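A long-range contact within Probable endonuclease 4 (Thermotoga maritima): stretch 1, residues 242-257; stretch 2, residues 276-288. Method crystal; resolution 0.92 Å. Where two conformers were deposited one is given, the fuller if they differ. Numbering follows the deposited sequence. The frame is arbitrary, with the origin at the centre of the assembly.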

# COMPACT_ATOMS: atom_id res chain seq x y z
N GLY A 242 7.61 17.45 -3.86
CA GLY A 242 7.24 18.63 -4.59
C GLY A 242 6.80 18.37 -6.02
O GLY A 242 6.84 17.25 -6.52
N GLU A 243 6.38 19.43 -6.69
CA GLU A 243 5.96 19.30 -8.07
C GLU A 243 7.12 18.83 -8.94
O GLU A 243 6.95 17.97 -9.79
CB GLU A 243 5.36 20.59 -8.62
CG GLU A 243 4.09 21.04 -7.92
CD GLU A 243 3.41 22.18 -8.65
OE1 GLU A 243 3.99 22.71 -9.62
OE2 GLU A 243 2.28 22.55 -8.25
N GLU A 244 8.31 19.39 -8.72
CA GLU A 244 9.45 19.04 -9.54
C GLU A 244 9.87 17.59 -9.31
O GLU A 244 10.25 16.89 -10.25
CB GLU A 244 10.62 19.99 -9.29
CG GLU A 244 10.30 21.45 -9.62
CD GLU A 244 11.50 22.33 -9.81
OE1 GLU A 244 12.64 21.88 -9.59
OE2 GLU A 244 11.30 23.50 -10.21
N GLY A 245 9.83 17.15 -8.07
CA GLY A 245 10.20 15.78 -7.76
C GLY A 245 9.23 14.77 -8.33
O GLY A 245 9.62 13.76 -8.91
N PHE A 246 7.94 15.03 -8.15
CA PHE A 246 6.96 14.14 -8.72
C PHE A 246 7.02 14.13 -10.24
O PHE A 246 6.83 13.09 -10.85
CB PHE A 246 5.54 14.43 -8.20
CG PHE A 246 5.28 13.83 -6.85
CD1 PHE A 246 5.03 14.63 -5.76
CD2 PHE A 246 5.32 12.46 -6.67
CE1 PHE A 246 4.81 14.08 -4.51
CE2 PHE A 246 5.11 11.91 -5.41
CZ PHE A 246 4.86 12.73 -4.34
N ALA A 247 7.34 15.26 -10.87
CA ALA A 247 7.48 15.26 -12.32
C ALA A 247 8.56 14.28 -12.76
O ALA A 247 8.40 13.60 -13.75
CB ALA A 247 7.78 16.66 -12.82
N VAL A 248 9.68 14.23 -12.05
CA VAL A 248 10.72 13.26 -12.36
C VAL A 248 10.20 11.83 -12.20
O VAL A 248 10.32 10.99 -13.09
CB VAL A 248 11.95 13.49 -11.46
CG1 VAL A 248 12.96 12.37 -11.62
CG2 VAL A 248 12.59 14.85 -11.78
N PHE A 249 9.57 11.55 -11.07
CA PHE A 249 9.05 10.20 -10.80
C PHE A 249 8.03 9.77 -11.86
O PHE A 249 8.10 8.65 -12.35
CB PHE A 249 8.41 10.26 -9.42
CG PHE A 249 7.94 8.94 -8.86
CD1 PHE A 249 8.84 7.92 -8.58
CD2 PHE A 249 6.62 8.77 -8.49
CE1 PHE A 249 8.42 6.74 -7.98
CE2 PHE A 249 6.21 7.59 -7.89
CZ PHE A 249 7.11 6.59 -7.63
N PHE A 250 7.12 10.66 -12.21
CA PHE A 250 6.06 10.35 -13.15
C PHE A 250 6.57 10.10 -14.55
O PHE A 250 5.87 9.51 -15.38
CB PHE A 250 5.06 11.51 -13.26
CG PHE A 250 4.28 11.81 -12.00
CD1 PHE A 250 4.13 10.91 -10.97
CD2 PHE A 250 3.67 13.05 -11.89
CE1 PHE A 250 3.38 11.25 -9.86
CE2 PHE A 250 2.93 13.39 -10.79
CZ PHE A 250 2.78 12.49 -9.77
N SER A 251 7.77 10.58 -14.86
CA SER A 251 8.30 10.50 -16.21
C SER A 251 8.70 9.09 -16.62
O SER A 251 8.87 8.82 -17.80
CB SER A 251 9.47 11.46 -16.40
OG SER A 251 10.64 11.00 -15.76
N PHE A 252 8.83 8.18 -15.66
CA PHE A 252 9.23 6.81 -15.95
C PHE A 252 8.03 5.97 -16.29
O PHE A 252 7.07 5.86 -15.52
CB PHE A 252 9.97 6.23 -14.75
CG PHE A 252 11.36 6.77 -14.60
CD1 PHE A 252 11.56 8.02 -14.04
CD2 PHE A 252 12.44 6.05 -15.05
CE1 PHE A 252 12.84 8.53 -13.93
CE2 PHE A 252 13.71 6.56 -14.93
CZ PHE A 252 13.91 7.80 -14.37
N LYS A 253 8.06 5.33 -17.45
CA LYS A 253 6.96 4.47 -17.87
C LYS A 253 6.74 3.30 -16.87
O LYS A 253 5.60 2.89 -16.66
CB LYS A 253 7.19 3.95 -19.29
CG LYS A 253 6.97 5.02 -20.36
CD LYS A 253 5.51 5.45 -20.43
CE LYS A 253 5.25 6.40 -21.59
NZ LYS A 253 3.97 7.14 -21.42
N GLU A 254 7.81 2.80 -16.26
CA GLU A 254 7.69 1.73 -15.28
C GLU A 254 6.81 2.17 -14.11
O GLU A 254 6.07 1.36 -13.54
CB GLU A 254 9.07 1.31 -14.75
CG GLU A 254 9.99 0.70 -15.79
CD GLU A 254 10.87 1.71 -16.50
OE1 GLU A 254 10.57 2.93 -16.49
OE2 GLU A 254 11.88 1.28 -17.09
N ILE A 255 6.91 3.44 -13.74
CA ILE A 255 6.11 4.01 -12.67
C ILE A 255 4.66 4.24 -13.11
O ILE A 255 3.72 3.92 -12.40
CB ILE A 255 6.78 5.30 -12.16
CG1 ILE A 255 8.17 5.00 -11.56
CG2 ILE A 255 5.90 6.04 -11.17
CD1 ILE A 255 8.16 4.06 -10.37
N GLN A 256 4.49 4.76 -14.32
CA GLN A 256 3.15 4.97 -14.88
C GLN A 256 2.34 3.68 -15.00
O GLN A 256 1.11 3.72 -15.03
CB GLN A 256 3.22 5.62 -16.26
CG GLN A 256 3.79 7.03 -16.24
CD GLN A 256 3.90 7.60 -17.63
OE1 GLN A 256 3.21 7.16 -18.55
NE2 GLN A 256 4.78 8.57 -17.81
N GLU A 257 3.02 2.54 -15.13
CA GLU A 257 2.31 1.28 -15.29
C GLU A 257 1.61 0.78 -14.03
O GLU A 257 0.77 -0.10 -14.11
CB GLU A 257 3.27 0.22 -15.82
CG GLU A 257 3.58 0.37 -17.31
CD GLU A 257 2.37 0.15 -18.21
OE1 GLU A 257 1.34 0.83 -18.03
OE2 GLU A 257 2.44 -0.71 -19.11
N LYS A 276 -6.21 16.08 -9.50
CA LYS A 276 -6.07 17.17 -10.45
C LYS A 276 -4.64 17.69 -10.48
O LYS A 276 -4.12 17.99 -11.54
CB LYS A 276 -7.04 18.29 -10.10
CG LYS A 276 -8.47 18.00 -10.47
CD LYS A 276 -9.40 19.15 -10.12
CE LYS A 276 -10.86 18.79 -10.36
NZ LYS A 276 -11.34 17.72 -9.44
N LYS A 277 -4.01 17.81 -9.31
CA LYS A 277 -2.62 18.27 -9.23
C LYS A 277 -1.68 17.32 -9.98
O LYS A 277 -0.77 17.77 -10.66
CB LYS A 277 -2.20 18.42 -7.77
CG LYS A 277 -0.78 18.91 -7.55
CD LYS A 277 -0.59 20.32 -8.08
CE LYS A 277 0.57 21.01 -7.38
NZ LYS A 277 0.66 22.44 -7.79
N VAL A 278 -1.87 16.02 -9.83
CA VAL A 278 -1.05 15.06 -10.55
C VAL A 278 -1.13 15.31 -12.06
O VAL A 278 -0.11 15.37 -12.74
CB VAL A 278 -1.45 13.62 -10.21
CG1 VAL A 278 -0.80 12.63 -11.16
CG2 VAL A 278 -1.06 13.33 -8.76
N PHE A 279 -2.34 15.47 -12.57
CA PHE A 279 -2.48 15.73 -13.99
C PHE A 279 -1.94 17.11 -14.38
O PHE A 279 -1.40 17.26 -15.48
CB PHE A 279 -3.91 15.49 -14.44
CG PHE A 279 -4.27 14.03 -14.45
CD1 PHE A 279 -5.17 13.52 -13.53
CD2 PHE A 279 -3.64 13.16 -15.32
CE1 PHE A 279 -5.47 12.16 -13.52
CE2 PHE A 279 -3.94 11.81 -15.31
CZ PHE A 279 -4.85 11.32 -14.41
N GLU A 280 -2.05 18.09 -13.49
CA GLU A 280 -1.45 19.41 -13.75
C GLU A 280 0.06 19.27 -13.88
O GLU A 280 0.67 19.91 -14.73
CB GLU A 280 -1.71 20.40 -12.61
CG GLU A 280 -3.12 20.87 -12.38
CD GLU A 280 -3.21 21.74 -11.13
OE1 GLU A 280 -2.35 22.63 -10.96
OE2 GLU A 280 -4.13 21.53 -10.30
N ILE A 281 0.68 18.50 -12.99
CA ILE A 281 2.11 18.30 -13.04
C ILE A 281 2.51 17.64 -14.36
O ILE A 281 3.44 18.08 -15.02
CB ILE A 281 2.60 17.47 -11.83
CG1 ILE A 281 2.47 18.29 -10.55
CG2 ILE A 281 4.03 16.99 -12.03
CD1 ILE A 281 2.61 17.47 -9.29
N ILE A 282 1.81 16.57 -14.73
CA ILE A 282 2.08 15.89 -15.99
C ILE A 282 2.00 16.87 -17.18
O ILE A 282 2.84 16.83 -18.08
CB ILE A 282 1.11 14.70 -16.17
CG1 ILE A 282 1.46 13.60 -15.16
CG2 ILE A 282 1.14 14.17 -17.59
CD1 ILE A 282 0.42 12.48 -15.06
N GLU A 283 0.99 17.74 -17.17
CA GLU A 283 0.81 18.71 -18.25
C GLU A 283 1.89 19.80 -18.23
O GLU A 283 2.53 20.06 -19.25
CB GLU A 283 -0.59 19.33 -18.15
CG GLU A 283 -0.88 20.35 -19.24
CD GLU A 283 -2.36 20.45 -19.56
OE1 GLU A 283 -3.18 19.99 -18.74
OE2 GLU A 283 -2.69 20.97 -20.65
N LYS A 284 2.10 20.41 -17.07
CA LYS A 284 3.03 21.52 -16.91
C LYS A 284 4.47 21.15 -17.26
O LYS A 284 5.20 21.95 -17.85
CB LYS A 284 2.98 22.05 -15.47
CG LYS A 284 4.09 23.03 -15.14
CD LYS A 284 3.90 23.66 -13.77
CE LYS A 284 5.11 24.49 -13.38
NZ LYS A 284 4.92 25.18 -12.07
N PHE A 285 4.87 19.94 -16.88
CA PHE A 285 6.24 19.49 -17.09
C PHE A 285 6.41 18.71 -18.39
O PHE A 285 7.51 18.23 -18.69
CB PHE A 285 6.74 18.70 -15.88
CG PHE A 285 7.00 19.56 -14.68
CD1 PHE A 285 5.99 19.84 -13.77
CD2 PHE A 285 8.26 20.09 -14.45
CE1 PHE A 285 6.23 20.64 -12.68
CE2 PHE A 285 8.50 20.89 -13.36
CZ PHE A 285 7.48 21.17 -12.47
N GLY A 286 5.34 18.60 -19.17
CA GLY A 286 5.41 18.00 -20.50
C GLY A 286 5.77 16.52 -20.45
O GLY A 286 6.53 16.03 -21.28
N ILE A 287 5.24 15.82 -19.47
CA ILE A 287 5.57 14.42 -19.28
C ILE A 287 4.82 13.53 -20.26
O ILE A 287 3.60 13.62 -20.39
CB ILE A 287 5.28 13.98 -17.84
CG1 ILE A 287 6.17 14.76 -16.88
CG2 ILE A 287 5.50 12.48 -17.68
CD1 ILE A 287 5.78 14.58 -15.44
N GLU A 288 5.57 12.66 -20.92
CA GLU A 288 5.04 11.78 -21.94
C GLU A 288 4.68 10.41 -21.39
O GLU A 288 4.02 9.63 -22.08
CB GLU A 288 6.07 11.60 -23.06
CG GLU A 288 6.39 12.87 -23.80
OXT GLU A 288 5.05 10.07 -20.27
O HOH W 1 7.84 9.92 -20.04

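Two helices that cross steeply can share only a short patch of surface, and the chain around that patch often supplies the rest of the contact. Here helix 242-250 and helix 276-284 cross at -75°, their axes 9.5 Å apart at closest approach. The backbones come near at Ala247 and Ile281, whose CA atoms lie 6.2 Å apart, and again farther along both stretches, where the CA atoms of Ser251 and Ile287 are separated by 5.7 Å. Between these points Gly286, with positive phi, ends the second helix in a Schellman motif, and the chain continues past Ser251 to its C-terminus.

At the crossing, Ile281 fits as a knob among Glu243, Phe246, Ala247 and Phe250. The small side chain of Ala247 permits close packing: its CB lies 3.8 Å from Ile281 CG2 and also sits over one face of the Phe285 ring, 3.8 Å from the centroid, in a CH-pi contact. Phe250 extends the apolar layer, with CE2 3.8 Å from Val278 CG1 and CD2 4.0 Å from Ile282 CG1, while Ile287 CD1 meets its ring at the edge.

Charge flanks this apolar centre. The opposite charges of Glu243 and Lys277 pair as a salt bridge, although the 1.7 Å between Glu243 OE2 and Lys277 NZ is too short to be physical; both residues were deposited in two conformers, and the pair given here probably does not coexist. A longer bridge joins Glu243 OE1 to Lys284 NZ at 3.6 Å.

At the other end, the terminal carboxylate of Glu288 is held by side chains from the short helix 253-256. Lys253 NZ donates to Glu288 O at 2.6 Å, and Gln256 NE2 to Glu288 OXT at 2.9 Å. Gln256 NE2 also donates to Phe250 O (2.8 Å), so the same amide group joins the carboxylate to the backbone of the first stretch, and a water bridges Ser251 O and Glu288 OXT.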